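Local atomic coordinates of acyl-coenzyme A oxidase 1 (Yarrowia lipolytica, PDB entry 5Y9D), a protein that catalyses the FAD-dependent oxidation of acyl-CoA by molecular oxygen to (2E)-enoyl-CoA and hydrogen peroxide in peroxisomal fatty acid beta-oxidation. Residues 133-138 / 160-165; 603-608 / 624-629. One frame throughout, in Å; residues are numbered along the deposited sequence.

Contact 1 of 2, residues 133-138 / 160-165; sequences NLFIGS and KQFYGC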
loop_
_atom_site.group_PDB
_atom_site.type_symbol
_atom_site.label_atom_id
_atom_site.label_comp_id
_atom_site.label_asym_id
_atom_site.label_seq_id
_atom_site.Cartn_x
_atom_site.Cartn_y
_atom_site.Cartn_z
ATOM N N ASN A 133 -26.467 -1.518 7.884
ATOM C CA ASN A 133 -26.312 -0.519 6.779
ATOM C C ASN A 133 -26.853 -1.071 5.449
ATOM O O ASN A 133 -27.836 -0.576 4.934
ATOM C CB ASN A 133 -24.824 -0.039 6.647
ATOM C CG ASN A 133 -24.539 0.798 5.377
ATOM O OD1 ASN A 133 -25.210 1.796 5.108
ATOM N ND2 ASN A 133 -23.488 0.420 4.625
ATOM N N LEU A 134 -26.240 -2.120 4.911
ATOM C CA LEU A 134 -26.587 -2.596 3.574
ATOM C C LEU A 134 -27.923 -3.305 3.484
ATOM O O LEU A 134 -28.727 -2.979 2.638
ATOM C CB LEU A 134 -25.493 -3.499 3.048
ATOM C CG LEU A 134 -24.174 -2.753 2.820
ATOM C CD1 LEU A 134 -23.091 -3.699 2.330
ATOM C CD2 LEU A 134 -24.384 -1.633 1.823
ATOM N N PHE A 135 -28.174 -4.249 4.379
ATOM C CA PHE A 135 -29.364 -5.049 4.277
ATOM C C PHE A 135 -30.596 -4.244 4.666
ATOM O O PHE A 135 -31.596 -4.232 3.941
ATOM C CB PHE A 135 -29.269 -6.335 5.111
ATOM C CG PHE A 135 -30.565 -7.019 5.250
ATOM C CD1 PHE A 135 -30.999 -7.875 4.274
ATOM C CD2 PHE A 135 -31.410 -6.709 6.292
ATOM C CE1 PHE A 135 -32.231 -8.482 4.365
ATOM C CE2 PHE A 135 -32.663 -7.303 6.387
ATOM C CZ PHE A 135 -33.065 -8.202 5.420
ATOM N N ILE A 136 -30.514 -3.578 5.809
ATOM C CA ILE A 136 -31.638 -2.802 6.333
ATOM C C ILE A 136 -31.926 -1.615 5.456
ATOM O O ILE A 136 -33.101 -1.309 5.196
ATOM C CB ILE A 136 -31.366 -2.359 7.779
ATOM C CG1 ILE A 136 -31.580 -3.556 8.702
ATOM C CG2 ILE A 136 -32.231 -1.163 8.205
ATOM C CD1 ILE A 136 -32.993 -4.064 8.732
ATOM N N GLY A 137 -30.862 -0.967 4.983
ATOM C CA GLY A 137 -30.996 0.234 4.150
ATOM C C GLY A 137 -31.709 -0.082 2.852
ATOM O O GLY A 137 -32.476 0.740 2.343
ATOM N N SER A 138 -31.457 -1.289 2.333
ATOM C CA SER A 138 -32.094 -1.737 1.116
ATOM C C SER A 138 -33.568 -2.022 1.343
ATOM O O SER A 138 -34.354 -1.731 0.480
ATOM C CB SER A 138 -31.395 -2.962 0.505
ATOM O OG SER A 138 -29.998 -2.737 0.321
ATOM N N LYS A 160 -33.146 -10.099 15.992
ATOM C CA LYS A 160 -33.636 -11.193 16.779
ATOM C C LYS A 160 -34.127 -12.282 15.865
ATOM O O LYS A 160 -35.094 -12.118 15.150
ATOM C CB LYS A 160 -34.765 -10.705 17.668
ATOM C CG LYS A 160 -34.386 -9.534 18.547
ATOM C CD LYS A 160 -34.921 -9.708 19.951
ATOM C CE LYS A 160 -34.500 -8.567 20.856
ATOM N NZ LYS A 160 -34.260 -8.977 22.266
ATOM N N GLN A 161 -33.436 -13.403 15.900
ATOM C CA GLN A 161 -33.769 -14.549 15.093
ATOM C C GLN A 161 -33.576 -14.203 13.638
ATOM O O GLN A 161 -34.116 -14.844 12.774
ATOM C CB GLN A 161 -35.202 -14.972 15.352
ATOM C CG GLN A 161 -35.489 -15.275 16.801
ATOM C CD GLN A 161 -36.497 -16.375 16.986
ATOM O OE1 GLN A 161 -36.744 -17.158 16.094
ATOM N NE2 GLN A 161 -37.080 -16.434 18.156
ATOM N N PHE A 162 -32.838 -13.143 13.380
ATOM C CA PHE A 162 -32.703 -12.622 12.050
ATOM C C PHE A 162 -31.359 -11.939 11.866
ATOM O O PHE A 162 -31.043 -11.033 12.599
ATOM C CB PHE A 162 -33.822 -11.615 11.853
ATOM C CG PHE A 162 -34.097 -11.286 10.437
ATOM C CD1 PHE A 162 -33.206 -10.532 9.713
ATOM C CD2 PHE A 162 -35.247 -11.715 9.830
ATOM C CE1 PHE A 162 -33.455 -10.221 8.408
ATOM C CE2 PHE A 162 -35.505 -11.400 8.522
ATOM C CZ PHE A 162 -34.609 -10.654 7.812
ATOM N N TYR A 163 -30.584 -12.353 10.879
ATOM C CA TYR A 163 -29.413 -11.604 10.481
ATOM C C TYR A 163 -29.347 -11.440 8.977
ATOM O O TYR A 163 -29.422 -12.396 8.262
ATOM C CB TYR A 163 -28.128 -12.216 11.030
ATOM C CG TYR A 163 -27.068 -11.181 11.238
ATOM C CD1 TYR A 163 -26.998 -10.478 12.408
ATOM C CD2 TYR A 163 -26.163 -10.883 10.248
ATOM C CE1 TYR A 163 -26.052 -9.513 12.598
ATOM C CE2 TYR A 163 -25.211 -9.917 10.428
ATOM C CZ TYR A 163 -25.164 -9.240 11.599
ATOM O OH TYR A 163 -24.231 -8.275 11.794
ATOM N N GLY A 164 -29.163 -10.227 8.503
ATOM C CA GLY A 164 -29.304 -9.947 7.108
ATOM C C GLY A 164 -27.960 -9.829 6.447
ATOM O O GLY A 164 -26.946 -9.658 7.121
ATOM N N CYS A 165 -27.944 -9.935 5.126
ATOM C CA CYS A 165 -26.742 -9.631 4.337
ATOM C C CYS A 165 -27.152 -9.118 2.951
ATOM O O CYS A 165 -28.342 -9.023 2.641
ATOM C CB CYS A 165 -25.852 -10.860 4.215
ATOM S SG CYS A 165 -26.549 -12.138 3.129
#

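Contact 2 of 2, residues 603-608 / 624-629; sequences SIEEDT and LINSLV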
loop_
_atom_site.group_PDB
_atom_site.type_symbol
_atom_site.label_atom_id
_atom_site.label_comp_id
_atom_site.label_asym_id
_atom_site.label_seq_id
_atom_site.Cartn_x
_atom_site.Cartn_y
_atom_site.Cartn_z
ATOM N N SER A 603 -0.828 20.815 -3.172
ATOM C CA SER A 603 -1.591 20.145 -4.243
ATOM C C SER A 603 -1.153 20.660 -5.603
ATOM O O SER A 603 -1.063 19.886 -6.552
ATOM C CB SER A 603 -3.090 20.344 -4.098
ATOM O OG SER A 603 -3.565 19.805 -2.892
ATOM N N ILE A 604 -0.849 21.953 -5.701
ATOM C CA ILE A 604 -0.204 22.452 -6.919
ATOM C C ILE A 604 1.032 21.588 -7.178
ATOM O O ILE A 604 1.275 21.150 -8.292
ATOM C CB ILE A 604 0.280 23.913 -6.827
ATOM C CG1 ILE A 604 -0.824 24.886 -6.417
ATOM C CG2 ILE A 604 0.898 24.352 -8.152
ATOM C CD1 ILE A 604 -2.000 24.956 -7.342
ATOM N N GLU A 605 1.802 21.347 -6.126
ATOM C CA GLU A 605 3.069 20.621 -6.231
ATOM C C GLU A 605 3.021 19.188 -6.773
ATOM O O GLU A 605 4.043 18.695 -7.239
ATOM C CB GLU A 605 3.739 20.555 -4.864
ATOM C CG GLU A 605 4.941 21.449 -4.702
ATOM C CD GLU A 605 5.653 21.201 -3.388
ATOM O OE1 GLU A 605 5.391 20.166 -2.714
ATOM O OE2 GLU A 605 6.488 22.049 -3.030
ATOM N N GLU A 606 1.895 18.491 -6.644
ATOM C CA GLU A 606 1.764 17.170 -7.253
ATOM C C GLU A 606 1.373 17.353 -8.715
ATOM O O GLU A 606 1.853 16.644 -9.589
ATOM C CB GLU A 606 0.696 16.325 -6.550
ATOM C CG GLU A 606 0.889 16.066 -5.049
ATOM C CD GLU A 606 -0.143 15.065 -4.480
ATOM O OE1 GLU A 606 0.276 13.953 -4.073
ATOM O OE2 GLU A 606 -1.371 15.370 -4.439
ATOM N N ASP A 607 0.499 18.328 -8.966
ATOM C CA ASP A 607 -0.107 18.553 -10.280
ATOM C C ASP A 607 0.555 19.732 -11.014
ATOM O O ASP A 607 -0.126 20.523 -11.661
ATOM C CB ASP A 607 -1.608 18.862 -10.127
ATOM C CG ASP A 607 -2.372 17.796 -9.333
ATOM O OD1 ASP A 607 -2.336 17.819 -8.072
ATOM O OD2 ASP A 607 -3.056 16.961 -9.969
ATOM N N THR A 608 1.877 19.855 -10.919
ATOM C CA THR A 608 2.586 21.000 -11.510
ATOM C C THR A 608 2.382 21.036 -13.038
ATOM O O THR A 608 2.128 22.097 -13.618
ATOM C CB THR A 608 4.078 20.984 -11.081
ATOM O OG1 THR A 608 4.207 21.676 -9.830
ATOM C CG2 THR A 608 4.983 21.643 -12.072
ATOM N N LEU A 624 9.135 29.285 -6.497
ATOM C CA LEU A 624 8.507 29.990 -5.404
ATOM C C LEU A 624 7.516 29.117 -4.616
ATOM O O LEU A 624 7.415 29.270 -3.410
ATOM C CB LEU A 624 7.806 31.253 -5.912
ATOM C CG LEU A 624 8.089 32.538 -5.120
ATOM C CD1 LEU A 624 7.107 33.627 -5.559
ATOM C CD2 LEU A 624 8.029 32.326 -3.607
ATOM N N ILE A 625 6.795 28.207 -5.288
ATOM C CA ILE A 625 5.807 27.339 -4.620
ATOM C C ILE A 625 6.522 26.436 -3.638
ATOM O O ILE A 625 6.089 26.306 -2.511
ATOM C CB ILE A 625 5.014 26.409 -5.583
ATOM C CG1 ILE A 625 4.304 27.180 -6.702
ATOM C CG2 ILE A 625 3.976 25.601 -4.809
ATOM C CD1 ILE A 625 3.670 28.462 -6.244
ATOM N N ASN A 626 7.609 25.818 -4.090
ATOM C CA ASN A 626 8.438 24.965 -3.260
ATOM C C ASN A 626 8.893 25.614 -1.952
ATOM O O ASN A 626 8.817 24.980 -0.911
ATOM C CB ASN A 626 9.663 24.485 -4.037
ATOM C CG ASN A 626 9.299 23.638 -5.242
ATOM O OD1 ASN A 626 9.800 23.880 -6.345
ATOM N ND2 ASN A 626 8.411 22.647 -5.048
ATOM N N SER A 627 9.354 26.863 -2.018
ATOM C CA SER A 627 9.777 27.618 -0.838
ATOM C C SER A 627 8.630 27.871 0.132
ATOM O O SER A 627 8.807 27.748 1.356
ATOM C CB SER A 627 10.358 28.988 -1.241
ATOM O OG SER A 627 11.713 28.889 -1.615
ATOM N N LEU A 628 7.484 28.288 -0.414
ATOM C CA LEU A 628 6.293 28.523 0.399
ATOM C C LEU A 628 5.832 27.254 1.165
ATOM O O LEU A 628 5.489 27.325 2.329
ATOM C CB LEU A 628 5.149 29.088 -0.467
ATOM C CG LEU A 628 5.324 30.501 -1.046
ATOM C CD1 LEU A 628 4.025 30.981 -1.680
ATOM C CD2 LEU A 628 5.783 31.514 -0.001
ATOM N N VAL A 629 5.836 26.108 0.496
ATOM C CA VAL A 629 5.539 24.835 1.143
ATOM C C VAL A 629 6.474 24.621 2.338
ATOM O O VAL A 629 6.009 24.358 3.454
ATOM C CB VAL A 629 5.631 23.669 0.125
ATOM C CG1 VAL A 629 5.830 22.323 0.813
ATOM C CG2 VAL A 629 4.397 23.665 -0.767
#

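Contact 1 of 2, residues 133-138 / 160-165
F162 and F135 meet where the N-terminal helical domain of the acyl-CoA oxidase fold, here helix 122-142, packs on the chain entering the beta domain. The approach to this point, at Q161, has backbone hydrogen bonds to the second subunit. F162 then turns inward, its CG anti to the backbone N (chi1 -162°), and brings the CE1 corner of its ring to 3.6 Å from F135 CZ. The two rings, with planes at 48°, meet obliquely; F135 CZ lies in the plane of the F162 ring, at its edge. H216 stacks on F162. Y163 points the other way, its ring meeting that of H131 and its OH hydrogen-bonded to the carbonyl O of R127. Next comes G164, whose CA sits 3.9 Å from the centroid of the F135 ring, a CH-pi contact over one face, somewhat toward the rim. A CB on G164 would run into F135 CG, so glycine lets the backbone come this close. G164 N is hydrogen-bonded to H131 ND1. C165 turns its side chain away from 133-138, onto I130 and S214, and about 7 Å from the bound FAD. Its backbone still touches the phenylalanine: at the ring edge, near the ring plane, C165 O lies 3.3 Å from F135 CD1.

Contact 2 of 2, residues 603-608 / 624-629
The backbones of 603-608, in the C-terminal part of helix 589-606 and running into helix 608-613, and 624-629, within helix 619-637, come nearest at E605 and I625, whose CA atoms are 7.4 Å apart. E605 reaches across with its chain extended beyond CG, and one carboxylate oxygen does most of the touching. N626 ND2 donates to E605 OE2 at 2.9 Å, a moderately bent bond with an N-H...O angle of 149°. The acceptor lies close to the amide plane of N626, but the amide comes to the carboxylate from above its plane. N626 CG stands beside its backbone N (chi1 -62°), which swings the amide round to the glutamate although CB does not head there. N626 also touches Q560 of the second subunit. V629, one turn on from I625, approaches E605 from the opposite direction and rests CG2 3.5 Å from the same OE2, while I625 CG2 packs 4.3 Å from E605 CG. That oxygen also forms a salt bridge with R359, so amide, methyl and guanidinium all meet at OE2. R359 would probably lose this carboxylate, and the N626 amide its acceptor, with an alanine here, and a gap would open beside I625 CG2 and V629 CG2. Within this all-helical C-terminal region, S603 and I604 pack against F526 of helix 519-544, I625 touches L516 of helix 513-516, and I625 and V629 also lean on L601 of helix 589-606.

From the N terminus, the chain first runs through helix 122-142, turns through helix 145-153 and comes back at 160-165, where contact 1 closes a loop of 21 residues. It leads on into strand 166-167 and the beta domain, then into the helices that follow. Far later, helix 589-606 is followed by helix 608-613 and helix 619-637, and contact 2 closes a shorter loop of 15 residues. The two loops lie in series, neither nested nor crossed. Contact 1 ties helix 122-142 to the chain entering the beta domain, near FAD, contact 2 two helices of the C-terminal region. Their centres are 48 Å apart, on opposite sides of the chain's centre, yet each reaches the second subunit.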